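Local coordinates for protein putative phosphohydrolase (Shewanella amazonensis, PDB 3M1T) that is a putative phosphohydrolase of the HDOD family, possibly involved in signal transduction, at residues 99-104 / 144-149. Residues are numbered along the deposited sequence; the frame is centred on the assembly and turned at random.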
loop_
_atom_site.group_PDB
_atom_site.type_symbol
_atom_site.label_atom_id
_atom_site.label_comp_id
_atom_site.label_asym_id
_atom_site.label_seq_id
_atom_site.Cartn_x
_atom_site.Cartn_y
_atom_site.Cartn_z
ATOM N N GLU A 99 -6.203 14.800 10.071
ATOM C CA GLU A 99 -6.654 16.116 9.591
ATOM C C GLU A 99 -6.303 16.295 8.135
ATOM O O GLU A 99 -5.184 15.984 7.710
ATOM C CB GLU A 99 -6.035 17.266 10.409
ATOM C CG GLU A 99 -6.121 18.683 9.766
ATOM C CD GLU A 99 -7.521 19.306 9.789
ATOM O OE1 GLU A 99 -8.396 18.721 10.400
ATOM O OE2 GLU A 99 -7.730 20.376 9.186
ATOM N N GLY A 100 -7.263 16.805 7.369
ATOM C CA GLY A 100 -7.075 17.073 5.960
ATOM C C GLY A 100 -7.180 15.886 5.010
ATOM O O GLY A 100 -6.937 16.039 3.801
ATOM N N PHE A 101 -7.536 14.713 5.523
ATOM C CA PHE A 101 -7.689 13.543 4.670
ATOM C C PHE A 101 -9.068 12.991 4.777
ATOM O O PHE A 101 -9.589 12.851 5.867
ATOM C CB PHE A 101 -6.700 12.432 5.064
ATOM C CG PHE A 101 -5.301 12.737 4.662
ATOM C CD1 PHE A 101 -4.491 13.492 5.492
ATOM C CD2 PHE A 101 -4.800 12.302 3.446
ATOM C CE1 PHE A 101 -3.186 13.811 5.115
ATOM C CE2 PHE A 101 -3.491 12.607 3.065
ATOM C CZ PHE A 101 -2.698 13.375 3.899
ATOM N N ASP A 102 -9.639 12.646 3.634
ATOM C CA ASP A 102 -10.809 11.801 3.624
ATOM C C ASP A 102 -10.282 10.406 3.494
ATOM O O ASP A 102 -9.650 10.069 2.495
ATOM C CB ASP A 102 -11.731 12.043 2.441
ATOM C CG ASP A 102 -12.965 11.156 2.518
ATOM O OD1 ASP A 102 -13.876 11.487 3.310
ATOM O OD2 ASP A 102 -13.016 10.110 1.841
ATOM N N LEU A 103 -10.565 9.584 4.467
ATOM C CA LEU A 103 -10.028 8.241 4.452
ATOM C C LEU A 103 -10.606 7.342 3.320
ATOM O O LEU A 103 -9.855 6.550 2.763
ATOM C CB LEU A 103 -10.101 7.618 5.863
ATOM C CG LEU A 103 -9.075 8.202 6.887
ATOM C CD1 LEU A 103 -9.154 7.577 8.261
ATOM C CD2 LEU A 103 -7.647 8.092 6.376
ATOM N N ALA A 104 -11.896 7.476 2.936
ATOM C CA ALA A 104 -12.380 6.759 1.746
ATOM C C ALA A 104 -11.558 7.099 0.502
ATOM O O ALA A 104 -11.258 6.215 -0.295
ATOM C CB ALA A 104 -13.890 7.049 1.472
ATOM N N LEU A 144 1.463 9.424 8.838
ATOM C CA LEU A 144 2.218 9.473 10.064
ATOM C C LEU A 144 2.836 10.884 10.219
ATOM O O LEU A 144 2.920 11.358 11.349
ATOM C CB LEU A 144 3.359 8.431 10.019
ATOM C CG LEU A 144 2.964 6.981 10.110
ATOM C CD1 LEU A 144 4.252 6.142 10.083
ATOM C CD2 LEU A 144 2.232 6.681 11.443
ATOM N N ILE A 145 3.344 11.457 9.140
ATOM C CA ILE A 145 3.959 12.800 9.209
ATOM C C ILE A 145 2.944 13.871 9.603
ATOM O O ILE A 145 3.206 14.741 10.463
ATOM C CB ILE A 145 4.724 13.146 7.971
ATOM C CG1 ILE A 145 5.972 12.238 7.832
ATOM C CG2 ILE A 145 5.131 14.677 7.964
ATOM C CD1 ILE A 145 6.667 12.419 6.594
ATOM N N VAL A 146 1.772 13.819 8.999
ATOM C CA VAL A 146 0.705 14.780 9.371
ATOM C C VAL A 146 0.334 14.653 10.830
ATOM O O VAL A 146 0.191 15.657 11.546
ATOM C CB VAL A 146 -0.526 14.592 8.472
ATOM C CG1 VAL A 146 -1.753 15.456 8.987
ATOM C CG2 VAL A 146 -0.172 14.939 7.040
ATOM N N ASN A 147 0.182 13.423 11.313
ATOM C CA ASN A 147 -0.172 13.232 12.705
ATOM C C ASN A 147 0.924 13.500 13.699
ATOM O O ASN A 147 0.656 14.019 14.771
ATOM C CB ASN A 147 -0.807 11.873 12.874
ATOM C CG ASN A 147 -2.324 11.943 12.598
ATOM O OD1 ASN A 147 -3.094 11.141 13.110
ATOM N ND2 ASN A 147 -2.750 12.946 11.815
ATOM N N GLY A 148 2.161 13.194 13.330
ATOM C CA GLY A 148 3.265 13.319 14.242
ATOM C C GLY A 148 3.918 14.646 14.250
ATOM O O GLY A 148 4.405 15.082 15.275
ATOM N N ASP A 149 3.848 15.340 13.110
ATOM C CA ASP A 149 4.494 16.637 12.963
ATOM C C ASP A 149 3.543 17.597 12.225
ATOM O O ASP A 149 3.826 18.034 11.091
ATOM C CB ASP A 149 5.819 16.472 12.237
ATOM C CG ASP A 149 6.902 15.904 13.149
ATOM O OD1 ASP A 149 7.400 16.668 14.004
ATOM O OD2 ASP A 149 7.161 14.719 13.019
#
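Val146 and Phe101 make a small, mainly apolar surface contact between the loop leading into helix 103-124 and the last turn of helix 140-148. The two segments bury 123 Å² in total, and Val146 gives the largest share. Its two methyls divide the work. CG2 meets the rim of the Phe101 ring near the ring plane, 3.7 Å from CE1, so the valine lies at the edge of the ring and not over a face. CG1 points to the backbone instead, 3.7 Å from Glu99 O, a van der Waals approach to a carbonyl. The valine torsion sets this split: CG1 is anti to the backbone N (chi1 172°), and CG2 is anti to the carbonyl carbon. The Phe101 ring also rests on Glu142 and Leu143, one turn earlier in helix 140-148. Asn147 is peripheral: its ND2 lies 4.3 Å from Glu99 N, a loose approach of two N-H groups with no bond between them. Val146 and Asn147 both touch Val98, which extends the contact back along the loop. Past Phe101 the chain turns into its helix at Asp102, an N-cap residue whose OD2 accepts a hydrogen bond from Asp105 N. In segment 144-149, Gly148 N bonds to Leu144 O and Asp149 N to Ile145 O, each at 2.8 Å, and these bonds complete the final helical turn. Ile145 packs against helices 166-174 and 178-188. The contact is plain loop-to-helix packing within the all-helical HDOD domain, a member of the HD phosphodiesterase clan.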